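Rho guanine nucleotide exchange factor TIAM2 (Mus musculus, PDB 3A8P) activates the GTPase Rac1 by stimulating its exchange of GDP for GTP, linking extracellular laminin signals to the cytoskeleton and neurite growth. Local coordinates at residues W43-G48 against L52-Y57; R138-Q143 against R199-S204; L163-V168 against K175-Q180. All blocks are in the same frame, centred on the assembly; numbering follows the deposited sequence.

Interaction 1. Residues W43-G48 against L52-Y57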
ATOM      1  N   TRP A  43       6.318  19.098  12.146  1.00 25.54           N
ATOM      2  CA  TRP A  43       7.118  19.603  11.051  1.00 25.96           C
ATOM      3  C   TRP A  43       7.737  18.282  10.592  1.00 27.72           C
ATOM      4  O   TRP A  43       8.439  17.619  11.362  1.00 25.43           O
ATOM      5  CB  TRP A  43       8.207  20.555  11.542  1.00 26.26           C
ATOM      6  CG  TRP A  43       9.157  20.923  10.450  1.00 27.70           C
ATOM      7  CD1 TRP A  43      10.413  20.424  10.255  1.00 28.69           C
ATOM      8  CD2 TRP A  43       8.904  21.814   9.360  1.00 27.71           C
ATOM      9  NE1 TRP A  43      10.957  20.946   9.107  1.00 28.52           N
ATOM     10  CE2 TRP A  43      10.053  21.804   8.537  1.00 28.95           C
ATOM     11  CE3 TRP A  43       7.817  22.622   8.998  1.00 29.18           C
ATOM     12  CZ2 TRP A  43      10.148  22.573   7.364  1.00 28.63           C
ATOM     13  CZ3 TRP A  43       7.912  23.392   7.828  1.00 31.21           C
ATOM     14  CH2 TRP A  43       9.073  23.357   7.027  1.00 28.46           C
ATOM     15  N   VAL A  44       7.468  17.890   9.352  1.00 26.15           N
ATOM     16  CA  VAL A  44       7.959  16.614   8.844  1.00 25.78           C
ATOM     17  C   VAL A  44       9.017  16.731   7.752  1.00 26.01           C
ATOM     18  O   VAL A  44       8.956  17.621   6.917  1.00 25.35           O
ATOM     19  CB  VAL A  44       6.762  15.772   8.316  1.00 24.97           C
ATOM     20  CG1 VAL A  44       7.250  14.473   7.678  1.00 26.44           C
ATOM     21  CG2 VAL A  44       5.809  15.472   9.456  1.00 24.25           C
ATOM     22  N   THR A  45       9.996  15.831   7.771  1.00 27.82           N
ATOM     23  CA  THR A  45      11.036  15.831   6.743  1.00 30.28           C
ATOM     24  C   THR A  45      11.177  14.430   6.139  1.00 30.77           C
ATOM     25  O   THR A  45      10.959  13.426   6.818  1.00 30.22           O
ATOM     26  CB  THR A  45      12.412  16.260   7.309  1.00 32.70           C
ATOM     27  OG1 THR A  45      12.921  15.232   8.170  1.00 34.39           O
ATOM     28  CG2 THR A  45      12.286  17.557   8.096  1.00 30.63           C
ATOM     29  N   LEU A  46      11.519  14.374   4.856  1.00 31.29           N
ATOM     30  CA  LEU A  46      11.712  13.109   4.157  1.00 31.39           C
ATOM     31  C   LEU A  46      13.181  13.011   3.777  1.00 32.47           C
ATOM     32  O   LEU A  46      13.679  13.784   2.956  1.00 30.51           O
ATOM     33  CB  LEU A  46      10.839  13.042   2.894  1.00 30.66           C
ATOM     34  CG  LEU A  46      11.001  11.824   1.970  1.00 30.44           C
ATOM     35  CD1 LEU A  46      10.676  10.528   2.713  1.00 28.11           C
ATOM     36  CD2 LEU A  46      10.078  11.990   0.768  1.00 29.07           C
ATOM     37  N   LYS A  47      13.864  12.056   4.395  1.00 34.67           N
ATOM     38  CA  LYS A  47      15.288  11.818   4.172  1.00 36.94           C
ATOM     39  C   LYS A  47      15.377  10.348   3.764  1.00 35.84           C
ATOM     40  O   LYS A  47      15.063   9.468   4.561  1.00 36.64           O
ATOM     41  CB  LYS A  47      16.037  12.074   5.481  1.00 40.35           C
ATOM     42  CG  LYS A  47      17.534  12.255   5.356  1.00 46.44           C
ATOM     43  CD  LYS A  47      18.115  12.785   6.669  1.00 50.28           C
ATOM     44  CE  LYS A  47      19.619  13.000   6.559  1.00 52.99           C
ATOM     45  NZ  LYS A  47      19.959  13.889   5.409  1.00 56.12           N
ATOM     46  N   GLY A  48      15.807  10.080   2.535  1.00 34.43           N
ATOM     47  CA  GLY A  48      15.838   8.703   2.074  1.00 35.21           C
ATOM     48  C   GLY A  48      14.373   8.289   2.043  1.00 35.59           C
ATOM     49  O   GLY A  48      13.548   9.005   1.476  1.00 35.81           O
ATOM     50  N   LEU A  52      10.742  11.820   9.208  1.00 28.64           N
ATOM     51  CA  LEU A  52      11.086  12.227  10.569  1.00 28.28           C
ATOM     52  C   LEU A  52      10.105  13.289  11.036  1.00 28.94           C
ATOM     53  O   LEU A  52       9.852  14.265  10.331  1.00 26.22           O
ATOM     54  CB  LEU A  52      12.505  12.786  10.605  1.00 29.69           C
ATOM     55  CG  LEU A  52      13.573  11.820  10.094  1.00 32.17           C
ATOM     56  CD1 LEU A  52      14.912  12.532  10.008  1.00 35.20           C
ATOM     57  CD2 LEU A  52      13.652  10.611  11.028  1.00 31.47           C
ATOM     58  N   PHE A  53       9.555  13.094  12.226  1.00 30.59           N
ATOM     59  CA  PHE A  53       8.584  14.023  12.783  1.00 31.70           C
ATOM     60  C   PHE A  53       9.197  14.875  13.889  1.00 33.66           C
ATOM     61  O   PHE A  53       9.726  14.348  14.859  1.00 33.83           O
ATOM     62  CB  PHE A  53       7.387  13.253  13.344  1.00 31.68           C
ATOM     63  CG  PHE A  53       6.586  12.523  12.304  1.00 33.22           C
ATOM     64  CD1 PHE A  53       5.238  12.816  12.115  1.00 34.62           C
ATOM     65  CD2 PHE A  53       7.172  11.540  11.513  1.00 34.89           C
ATOM     66  CE1 PHE A  53       4.484  12.142  11.154  1.00 33.53           C
ATOM     67  CE2 PHE A  53       6.424  10.857  10.545  1.00 35.91           C
ATOM     68  CZ  PHE A  53       5.077  11.161  10.368  1.00 33.16           C
ATOM     69  N   TYR A  54       9.122  16.193  13.735  1.00 33.47           N
ATOM     70  CA  TYR A  54       9.654  17.123  14.725  1.00 34.60           C
ATOM     71  C   TYR A  54       8.482  17.923  15.271  1.00 35.87           C
ATOM     72  O   TYR A  54       7.595  18.319  14.511  1.00 33.60           O
ATOM     73  CB  TYR A  54      10.647  18.086  14.073  1.00 33.77           C
ATOM     74  CG  TYR A  54      11.876  17.423  13.514  1.00 35.39           C
ATOM     75  CD1 TYR A  54      13.038  17.289  14.285  1.00 37.88           C
ATOM     76  CD2 TYR A  54      11.887  16.930  12.213  1.00 35.28           C
ATOM     77  CE1 TYR A  54      14.180  16.685  13.762  1.00 36.22           C
ATOM     78  CE2 TYR A  54      13.015  16.325  11.685  1.00 35.95           C
ATOM     79  CZ  TYR A  54      14.159  16.207  12.461  1.00 37.03           C
ATOM     80  OH  TYR A  54      15.280  15.633  11.919  1.00 38.71           O
ATOM     81  N   GLU A  55       8.467  18.168  16.575  1.00 36.44           N
ATOM     82  CA  GLU A  55       7.373  18.934  17.148  1.00 40.93           C
ATOM     83  C   GLU A  55       7.487  20.438  16.909  1.00 41.54           C
ATOM     84  O   GLU A  55       6.548  21.184  17.178  1.00 44.34           O
ATOM     85  CB  GLU A  55       7.238  18.625  18.641  1.00 45.77           C
ATOM     86  CG  GLU A  55       6.219  17.514  18.904  1.00 50.44           C
ATOM     87  CD  GLU A  55       6.345  16.887  20.276  1.00 53.88           C
ATOM     88  OE1 GLU A  55       5.490  16.039  20.613  1.00 54.60           O
ATOM     89  OE2 GLU A  55       7.299  17.234  21.009  1.00 57.44           O
ATOM     90  N   THR A  56       8.625  20.886  16.388  1.00 40.71           N
ATOM     91  CA  THR A  56       8.804  22.306  16.110  1.00 43.72           C
ATOM     92  C   THR A  56       9.528  22.521  14.788  1.00 43.81           C
ATOM     93  O   THR A  56      10.309  21.678  14.351  1.00 42.65           O
ATOM     94  CB  THR A  56       9.603  23.017  17.231  1.00 44.80           C
ATOM     95  OG1 THR A  56      10.955  22.542  17.232  1.00 47.77           O
ATOM     96  CG2 THR A  56       8.976  22.738  18.593  1.00 46.17           C
ATOM     97  N   TYR A  57       9.256  23.654  14.148  1.00 45.58           N
ATOM     98  CA  TYR A  57       9.893  23.977  12.881  1.00 47.76           C
ATOM     99  C   TYR A  57      11.384  24.195  13.095  1.00 49.72           C
ATOM    100  O   TYR A  57      11.800  24.705  14.134  1.00 49.62           O
ATOM    101  CB  TYR A  57       9.280  25.242  12.281  1.00 47.20           C
ATOM    102  CG  TYR A  57      10.124  25.836  11.182  1.00 46.82           C
ATOM    103  CD1 TYR A  57      10.278  25.180   9.962  1.00 47.09           C
ATOM    104  CD2 TYR A  57      10.816  27.028  11.382  1.00 47.61           C
ATOM    105  CE1 TYR A  57      11.104  25.695   8.965  1.00 47.25           C
ATOM    106  CE2 TYR A  57      11.645  27.553  10.393  1.00 48.35           C
ATOM    107  CZ  TYR A  57      11.785  26.881   9.189  1.00 47.90           C
ATOM    108  OH  TYR A  57      12.604  27.397   8.212  1.00 49.34           O
TER
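Trp-43 pairs with Tyr-54 and Thr-45 with Leu-52 in an antiparallel beta hairpin of the first PH domain, strands 40-47 and 50-54. The short segment axes approach to 4.8 Å at 157°. Trp-43/Tyr-54 and Thr-45/Leu-52 are the hydrogen-bonded pairs: Trp-43 N reaches Tyr-54 O at 2.8 Å and Tyr-54 N returns to Trp-43 O, while Thr-45 and Leu-52 exchange a second reciprocal set. Between them Val-44 and Phe-53 form a non-hydrogen-bonded pair, and Val-44 CA lies 3.4 Å from Leu-52 O in a CA-H...O contact. The side chains of this middle pair run alongside each other on one face of the sheet, where Val-44 CG2 sits over the Phe-53 ring in a CH-pi contact, 4.1 Å from its centroid. The other face carries Trp-43, Thr-45, Leu-52 and Tyr-54; Thr-45 OG1 lies at the edge of the Tyr-54 ring, 3.7 Å from CE2. Beyond the paired strand, Tyr-57 directs its edge at the Trp-43 indole face: the six-membered ring centroids are 4.7 Å apart, the planes at 84°, a T-shaped pair. With CG anti to the backbone N (chi1 172°), the indole swings to the side where Tyr-57 meets it. An alanine in place of Trp-43 would remove the indole face that the Tyr-57 edge meets and is likely to leave that ring less firmly held, with Trp-16 losing its edge-to-face partner as well. Strand 11-26, which carries Trp-16, flanks strand 40-47; strand 70-73 borders strand 50-54, and Trp-115 of helix 109-130 touches Val-44.

Interaction 2. Residues R138-Q143 against R199-S204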
ATOM      1  N   ARG A 138      12.968   1.892 -16.106  1.00 38.53           N
ATOM      2  CA  ARG A 138      13.055   0.628 -16.834  1.00 38.88           C
ATOM      3  C   ARG A 138      12.797  -0.556 -15.910  1.00 36.20           C
ATOM      4  O   ARG A 138      12.165  -1.529 -16.308  1.00 33.82           O
ATOM      5  CB  ARG A 138      14.436   0.476 -17.474  1.00 42.62           C
ATOM      6  CG  ARG A 138      14.581  -0.758 -18.340  1.00 45.91           C
ATOM      7  CD  ARG A 138      16.018  -0.901 -18.819  1.00 51.10           C
ATOM      8  NE  ARG A 138      16.170  -1.958 -19.815  1.00 55.00           N
ATOM      9  CZ  ARG A 138      17.336  -2.336 -20.330  1.00 56.64           C
ATOM     10  NH1 ARG A 138      18.460  -1.745 -19.941  1.00 57.30           N
ATOM     11  NH2 ARG A 138      17.380  -3.302 -21.238  1.00 57.70           N
ATOM     12  N   LEU A 139      13.303  -0.478 -14.682  1.00 33.75           N
ATOM     13  CA  LEU A 139      13.095  -1.547 -13.715  1.00 31.92           C
ATOM     14  C   LEU A 139      11.596  -1.641 -13.391  1.00 32.29           C
ATOM     15  O   LEU A 139      11.023  -2.729 -13.363  1.00 32.40           O
ATOM     16  CB  LEU A 139      13.896  -1.274 -12.437  1.00 31.82           C
ATOM     17  CG  LEU A 139      13.554  -2.150 -11.220  1.00 33.36           C
ATOM     18  CD1 LEU A 139      13.809  -3.621 -11.541  1.00 31.43           C
ATOM     19  CD2 LEU A 139      14.380  -1.708 -10.022  1.00 31.77           C
ATOM     20  N   LEU A 140      10.965  -0.490 -13.168  1.00 31.89           N
ATOM     21  CA  LEU A 140       9.544  -0.439 -12.849  1.00 32.44           C
ATOM     22  C   LEU A 140       8.697  -1.022 -13.970  1.00 32.93           C
ATOM     23  O   LEU A 140       7.770  -1.795 -13.720  1.00 31.36           O
ATOM     24  CB  LEU A 140       9.109   1.001 -12.576  1.00 31.51           C
ATOM     25  CG  LEU A 140       9.734   1.673 -11.357  1.00 30.69           C
ATOM     26  CD1 LEU A 140       9.141   3.076 -11.199  1.00 32.64           C
ATOM     27  CD2 LEU A 140       9.477   0.840 -10.116  1.00 27.15           C
ATOM     28  N   LYS A 141       9.015  -0.647 -15.205  1.00 32.20           N
ATOM     29  CA  LYS A 141       8.277  -1.150 -16.353  1.00 33.63           C
ATOM     30  C   LYS A 141       8.485  -2.649 -16.507  1.00 33.36           C
ATOM     31  O   LYS A 141       7.549  -3.390 -16.822  1.00 34.08           O
ATOM     32  CB  LYS A 141       8.708  -0.422 -17.625  1.00 33.45           C
ATOM     33  CG  LYS A 141       8.201   1.002 -17.684  1.00 36.91           C
ATOM     34  CD  LYS A 141       8.537   1.664 -19.004  1.00 37.02           C
ATOM     35  CE  LYS A 141       7.882   3.028 -19.097  1.00 38.36           C
ATOM     36  NZ  LYS A 141       8.195   3.706 -20.384  1.00 42.10           N
ATOM     37  N   SER A 142       9.711  -3.094 -16.275  1.00 31.77           N
ATOM     38  CA  SER A 142      10.025  -4.508 -16.377  1.00 33.25           C
ATOM     39  C   SER A 142       9.201  -5.261 -15.329  1.00 33.42           C
ATOM     40  O   SER A 142       8.676  -6.340 -15.594  1.00 33.75           O
ATOM     41  CB  SER A 142      11.521  -4.731 -16.138  1.00 33.74           C
ATOM     42  OG  SER A 142      11.860  -6.100 -16.288  1.00 37.43           O
ATOM     43  N   GLN A 143       9.085  -4.680 -14.141  1.00 33.29           N
ATOM     44  CA  GLN A 143       8.317  -5.292 -13.068  1.00 34.49           C
ATOM     45  C   GLN A 143       6.836  -5.415 -13.426  1.00 34.28           C
ATOM     46  O   GLN A 143       6.236  -6.472 -13.225  1.00 33.37           O
ATOM     47  CB  GLN A 143       8.458  -4.482 -11.781  1.00 36.84           C
ATOM     48  CG  GLN A 143       9.772  -4.676 -11.053  1.00 38.19           C
ATOM     49  CD  GLN A 143       9.907  -6.062 -10.466  1.00 40.54           C
ATOM     50  OE1 GLN A 143      10.141  -7.031 -11.183  1.00 45.21           O
ATOM     51  NE2 GLN A 143       9.754  -6.166  -9.154  1.00 42.75           N
ATOM     52  N   ARG A 199       2.928   1.009 -10.567  1.00 24.43           N
ATOM     53  CA  ARG A 199       2.370   2.060 -11.409  1.00 25.65           C
ATOM     54  C   ARG A 199       2.365   3.404 -10.690  1.00 26.79           C
ATOM     55  O   ARG A 199       2.531   4.451 -11.326  1.00 27.97           O
ATOM     56  CB  ARG A 199       0.962   1.683 -11.860  1.00 24.38           C
ATOM     57  CG  ARG A 199       0.978   0.690 -13.010  1.00 26.42           C
ATOM     58  CD  ARG A 199      -0.371   0.064 -13.225  1.00 28.78           C
ATOM     59  NE  ARG A 199      -0.392  -0.745 -14.441  1.00 30.03           N
ATOM     60  CZ  ARG A 199      -1.350  -1.618 -14.729  1.00 31.60           C
ATOM     61  NH1 ARG A 199      -2.357  -1.795 -13.879  1.00 30.04           N
ATOM     62  NH2 ARG A 199      -1.304  -2.308 -15.862  1.00 29.55           N
ATOM     63  N   CYS A 200       2.185   3.376  -9.370  1.00 24.83           N
ATOM     64  CA  CYS A 200       2.199   4.604  -8.584  1.00 25.31           C
ATOM     65  C   CYS A 200       3.591   5.213  -8.677  1.00 25.32           C
ATOM     66  O   CYS A 200       3.733   6.418  -8.878  1.00 25.87           O
ATOM     67  CB  CYS A 200       1.872   4.326  -7.114  1.00 25.39           C
ATOM     68  SG  CYS A 200       0.133   3.992  -6.735  1.00 24.54           S
ATOM     69  N   TYR A 201       4.619   4.383  -8.521  1.00 26.16           N
ATOM     70  CA  TYR A 201       5.995   4.870  -8.598  1.00 27.35           C
ATOM     71  C   TYR A 201       6.259   5.450  -9.989  1.00 29.25           C
ATOM     72  O   TYR A 201       6.757   6.566 -10.120  1.00 31.06           O
ATOM     73  CB  TYR A 201       6.996   3.744  -8.284  1.00 27.50           C
ATOM     74  CG  TYR A 201       6.928   3.215  -6.854  1.00 25.42           C
ATOM     75  CD1 TYR A 201       6.026   3.754  -5.924  1.00 23.86           C
ATOM     76  CD2 TYR A 201       7.753   2.170  -6.435  1.00 24.66           C
ATOM     77  CE1 TYR A 201       5.947   3.263  -4.621  1.00 22.64           C
ATOM     78  CE2 TYR A 201       7.684   1.669  -5.125  1.00 23.68           C
ATOM     79  CZ  TYR A 201       6.779   2.220  -4.228  1.00 24.79           C
ATOM     80  OH  TYR A 201       6.700   1.736  -2.939  1.00 25.51           O
ATOM     81  N   LEU A 202       5.908   4.704 -11.028  1.00 30.15           N
ATOM     82  CA  LEU A 202       6.107   5.181 -12.394  1.00 31.52           C
ATOM     83  C   LEU A 202       5.394   6.506 -12.655  1.00 31.05           C
ATOM     84  O   LEU A 202       5.959   7.413 -13.260  1.00 30.92           O
ATOM     85  CB  LEU A 202       5.612   4.141 -13.401  1.00 30.30           C
ATOM     86  CG  LEU A 202       6.607   3.045 -13.796  1.00 35.68           C
ATOM     87  CD1 LEU A 202       5.866   1.872 -14.446  1.00 33.88           C
ATOM     88  CD2 LEU A 202       7.656   3.632 -14.751  1.00 35.83           C
ATOM     89  N   ALA A 203       4.149   6.618 -12.205  1.00 31.26           N
ATOM     90  CA  ALA A 203       3.394   7.835 -12.432  1.00 30.63           C
ATOM     91  C   ALA A 203       4.044   9.011 -11.720  1.00 32.19           C
ATOM     92  O   ALA A 203       4.144  10.098 -12.284  1.00 30.79           O
ATOM     93  CB  ALA A 203       1.957   7.667 -11.966  1.00 30.49           C
ATOM     94  N   SER A 204       4.495   8.791 -10.489  1.00 31.08           N
ATOM     95  CA  SER A 204       5.117   9.863  -9.731  1.00 32.59           C
ATOM     96  C   SER A 204       6.454  10.299 -10.306  1.00 33.29           C
ATOM     97  O   SER A 204       6.825  11.460 -10.184  1.00 31.92           O
ATOM     98  CB  SER A 204       5.276   9.467  -8.258  1.00 33.43           C
ATOM     99  OG  SER A 204       4.035   9.593  -7.570  1.00 31.18           O
TER
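Leu-140 and Leu-202 form the centre of an apolar helix-helix contact between helix 136-165 and helix 171-206, the two long helices of the antiparallel helical hairpin that follows the PH domain. The evidence for the pairing is geometric: the short segment axes run at 147° to each other and come within 9.7 Å, and the nearest alpha carbons are those of these two leucines, 6.6 Å apart. Their side chains slide past one another in opposite directions. Leu-140 CB presses on Leu-202 CG at 3.5 Å, closer than usual van der Waals contact, so the fit is tight at this point. Leu-140 CD1 extends farther across to lie 3.6 Å from Leu-202 N and 3.7 Å from Tyr-201 CB. The Leu-140 side chain thereby spans two successive residues of the opposing helix, and its CD2 lies at the edge of the Tyr-201 ring. Holding CG beside the backbone N (chi1 -65°), Tyr-201 offers its CB to Leu-140 while the ring leads away. At the border of the contact, Lys-141 crosses Leu-202 at about a right angle, its CG 4.0 Å from Leu-202 CD2. Met-198 and Leu-205 extend the apolar surface around Leu-140, Val-137 and Thr-144 also touch Leu-202, and Tyr-201 touches Cys-123 of helix 109-130, which links this end of the hairpin to the PH domain. The contact between the two segments therefore rests on van der Waals packing of carbon against carbon, while the polar end of Tyr-201 is satisfied outside it, its hydroxyl hydrogen-bonded to Ser-77 O and to Arg-197 NH1.

Interaction 3. Residues L163-V168 against K175-Q180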
ATOM      1  N   LEU A 163     -11.604 -26.447 -11.377  1.00 28.93           N
ATOM      2  CA  LEU A 163     -12.182 -27.481 -12.236  1.00 30.18           C
ATOM      3  C   LEU A 163     -11.936 -28.853 -11.606  1.00 30.63           C
ATOM      4  O   LEU A 163     -12.824 -29.702 -11.603  1.00 29.52           O
ATOM      5  CB  LEU A 163     -11.569 -27.436 -13.643  1.00 29.94           C
ATOM      6  CG  LEU A 163     -12.149 -28.411 -14.683  1.00 31.79           C
ATOM      7  CD1 LEU A 163     -13.627 -28.087 -14.939  1.00 30.05           C
ATOM      8  CD2 LEU A 163     -11.365 -28.309 -15.989  1.00 31.65           C
ATOM      9  N   GLN A 164     -10.734 -29.070 -11.070  1.00 30.64           N
ATOM     10  CA  GLN A 164     -10.425 -30.349 -10.428  1.00 31.37           C
ATOM     11  C   GLN A 164     -11.284 -30.550  -9.168  1.00 31.91           C
ATOM     12  O   GLN A 164     -11.718 -31.662  -8.875  1.00 29.91           O
ATOM     13  CB  GLN A 164      -8.942 -30.425 -10.044  1.00 30.88           C
ATOM     14  CG  GLN A 164      -7.971 -30.154 -11.176  1.00 31.54           C
ATOM     15  CD  GLN A 164      -8.312 -30.912 -12.445  1.00 32.93           C
ATOM     16  OE1 GLN A 164      -8.367 -32.145 -12.461  1.00 30.70           O
ATOM     17  NE2 GLN A 164      -8.545 -30.169 -13.522  1.00 34.41           N
ATOM     18  N   LEU A 165     -11.524 -29.471  -8.426  1.00 32.08           N
ATOM     19  CA  LEU A 165     -12.328 -29.549  -7.202  1.00 34.24           C
ATOM     20  C   LEU A 165     -13.789 -29.908  -7.478  1.00 34.81           C
ATOM     21  O   LEU A 165     -14.450 -30.534  -6.646  1.00 35.64           O
ATOM     22  CB  LEU A 165     -12.287 -28.213  -6.444  1.00 31.59           C
ATOM     23  CG  LEU A 165     -13.265 -28.057  -5.269  1.00 30.00           C
ATOM     24  CD1 LEU A 165     -12.842 -28.961  -4.107  1.00 28.60           C
ATOM     25  CD2 LEU A 165     -13.305 -26.601  -4.825  1.00 30.60           C
ATOM     26  N   SER A 166     -14.285 -29.517  -8.647  1.00 34.85           N
ATOM     27  CA  SER A 166     -15.676 -29.760  -9.006  1.00 37.36           C
ATOM     28  C   SER A 166     -16.154 -31.213  -8.968  1.00 38.15           C
ATOM     29  O   SER A 166     -17.351 -31.449  -8.856  1.00 39.34           O
ATOM     30  CB  SER A 166     -15.976 -29.167 -10.385  1.00 36.42           C
ATOM     31  OG  SER A 166     -15.372 -29.927 -11.418  1.00 35.41           O
ATOM     32  N   VAL A 167     -15.248 -32.181  -9.062  1.00 39.20           N
ATOM     33  CA  VAL A 167     -15.660 -33.588  -9.031  1.00 43.31           C
ATOM     34  C   VAL A 167     -15.299 -34.285  -7.724  1.00 45.38           C
ATOM     35  O   VAL A 167     -15.582 -35.472  -7.548  1.00 45.85           O
ATOM     36  CB  VAL A 167     -15.019 -34.405 -10.179  1.00 43.63           C
ATOM     37  CG1 VAL A 167     -15.361 -33.784 -11.534  1.00 42.52           C
ATOM     38  CG2 VAL A 167     -13.515 -34.479  -9.974  1.00 45.41           C
ATOM     39  N   VAL A 168     -14.671 -33.550  -6.814  1.00 47.30           N
ATOM     40  CA  VAL A 168     -14.264 -34.098  -5.525  1.00 48.36           C
ATOM     41  C   VAL A 168     -15.382 -34.052  -4.486  1.00 49.77           C
ATOM     42  O   VAL A 168     -15.970 -32.998  -4.228  1.00 48.48           O
ATOM     43  CB  VAL A 168     -13.041 -33.342  -4.974  1.00 47.76           C
ATOM     44  CG1 VAL A 168     -12.707 -33.831  -3.573  1.00 47.43           C
ATOM     45  CG2 VAL A 168     -11.856 -33.546  -5.899  1.00 46.78           C
ATOM     46  N   LYS A 175     -11.412 -29.781   1.170  1.00 51.08           N
ATOM     47  CA  LYS A 175     -10.764 -28.659   1.842  1.00 50.39           C
ATOM     48  C   LYS A 175      -9.313 -28.502   1.402  1.00 48.71           C
ATOM     49  O   LYS A 175      -8.818 -27.382   1.268  1.00 47.81           O
ATOM     50  CB  LYS A 175     -10.816 -28.824   3.369  1.00 51.89           C
ATOM     51  CG  LYS A 175      -9.910 -29.912   3.922  1.00 55.59           C
ATOM     52  CD  LYS A 175      -9.556 -29.666   5.392  1.00 58.98           C
ATOM     53  CE  LYS A 175     -10.736 -29.893   6.334  1.00 59.76           C
ATOM     54  NZ  LYS A 175     -11.096 -31.338   6.474  1.00 61.87           N
ATOM     55  N   ALA A 176      -8.633 -29.621   1.171  1.00 45.92           N
ATOM     56  CA  ALA A 176      -7.239 -29.571   0.746  1.00 43.27           C
ATOM     57  C   ALA A 176      -7.069 -28.768  -0.540  1.00 41.71           C
ATOM     58  O   ALA A 176      -6.137 -27.975  -0.665  1.00 40.81           O
ATOM     59  CB  ALA A 176      -6.700 -30.973   0.552  1.00 44.31           C
ATOM     60  N   ILE A 177      -7.962 -28.974  -1.500  1.00 38.89           N
ATOM     61  CA  ILE A 177      -7.869 -28.247  -2.758  1.00 37.46           C
ATOM     62  C   ILE A 177      -8.324 -26.800  -2.561  1.00 36.79           C
ATOM     63  O   ILE A 177      -7.811 -25.884  -3.203  1.00 33.48           O
ATOM     64  CB  ILE A 177      -8.730 -28.912  -3.856  1.00 37.45           C
ATOM     65  CG1 ILE A 177      -8.250 -30.352  -4.084  1.00 37.92           C
ATOM     66  CG2 ILE A 177      -8.636 -28.113  -5.147  1.00 35.91           C
ATOM     67  CD1 ILE A 177      -9.117 -31.161  -5.041  1.00 38.00           C
ATOM     68  N   GLU A 178      -9.284 -26.602  -1.662  1.00 35.82           N
ATOM     69  CA  GLU A 178      -9.795 -25.267  -1.381  1.00 38.25           C
ATOM     70  C   GLU A 178      -8.683 -24.418  -0.770  1.00 37.54           C
ATOM     71  O   GLU A 178      -8.545 -23.240  -1.098  1.00 35.49           O
ATOM     72  CB  GLU A 178     -10.987 -25.340  -0.422  1.00 39.04           C
ATOM     73  CG  GLU A 178     -12.109 -26.225  -0.927  1.00 43.63           C
ATOM     74  CD  GLU A 178     -13.347 -26.162  -0.052  1.00 47.27           C
ATOM     75  OE1 GLU A 178     -13.219 -26.333   1.181  1.00 46.90           O
ATOM     76  OE2 GLU A 178     -14.450 -25.949  -0.604  1.00 51.21           O
ATOM     77  N   ASN A 179      -7.896 -25.028   0.114  1.00 36.29           N
ATOM     78  CA  ASN A 179      -6.779 -24.346   0.755  1.00 37.41           C
ATOM     79  C   ASN A 179      -5.830 -23.850  -0.326  1.00 37.35           C
ATOM     80  O   ASN A 179      -5.313 -22.736  -0.253  1.00 35.88           O
ATOM     81  CB  ASN A 179      -6.030 -25.306   1.679  1.00 40.24           C
ATOM     82  CG  ASN A 179      -6.845 -25.707   2.897  1.00 43.34           C
ATOM     83  OD1 ASN A 179      -6.558 -26.717   3.540  1.00 47.78           O
ATOM     84  ND2 ASN A 179      -7.860 -24.912   3.226  1.00 44.37           N
ATOM     85  N   GLN A 180      -5.610 -24.697  -1.327  1.00 35.00           N
ATOM     86  CA  GLN A 180      -4.734 -24.371  -2.444  1.00 33.03           C
ATOM     87  C   GLN A 180      -5.330 -23.209  -3.249  1.00 31.94           C
ATOM     88  O   GLN A 180      -4.636 -22.254  -3.598  1.00 28.85           O
ATOM     89  CB  GLN A 180      -4.573 -25.602  -3.335  1.00 32.51           C
ATOM     90  CG  GLN A 180      -3.457 -25.494  -4.345  1.00 39.01           C
ATOM     91  CD  GLN A 180      -3.402 -26.689  -5.278  1.00 40.26           C
ATOM     92  OE1 GLN A 180      -3.401 -27.842  -4.838  1.00 40.39           O
ATOM     93  NE2 GLN A 180      -3.357 -26.418  -6.576  1.00 40.38           N
TER
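Apolar packing joins the segments, with Ile-177 meeting both Leu-165 and Val-168. The nearest alpha carbons, of Leu-165 and Ile-177, are 6.4 Å apart, and their side chains pass in opposite directions: Leu-165 CB approaches Ile-177 CG2 at 3.9 Å. Ile-177 can turn CG2 to Leu-165 because chi1 of -60° sets CG1 beside the backbone N and CG2 anti to it. The longer branch carries CD1 to within 3.7 Å of Val-168 CG2 while still passing near Leu-165. A looser aliphatic contact comes from Glu-178, whose CG lies 4.1 Å from Leu-165 CD2.

These residues lie near the turn of the helical hairpin, where helix 136-165 gives way to the connection into helix 171-206; residues 175-180 fall in a predicted coiled coil. A type I beta turn from Leu-165 to Val-168 changes the chain direction and brings Val-168 to Ile-177.

Polar bonds shape the connection within residues 163-168. Val-168 N bonds to Leu-165 O at 3.0 Å across the turn, and Ser-166 OG donates to Leu-163 O at 2.6 Å, with the donor tilted 21° from the carbonyl plane. Beyond the segment, Val-168 O accepts a hydrogen bond from Arg-174 NE.

Along the chain interaction 1 comes first, within the PH domain, and interactions 2 and 3 follow in the helical hairpin. The latter two share helix 136-165 and helix 171-206: interaction 2 joins them near the open end, and interaction 3, enclosed by it in sequence, lies near the turn. Their centres are 36 Å apart. Interaction 1 belongs to the antiparallel sheet, its centre 27 Å from that of interaction 2 and 52 Å from that of interaction 3, on the other side of the chain's centre. The turn of the hairpin thus lies far from this PH hairpin. The first PH domain and the CC-Ex region are both required for membrane localization.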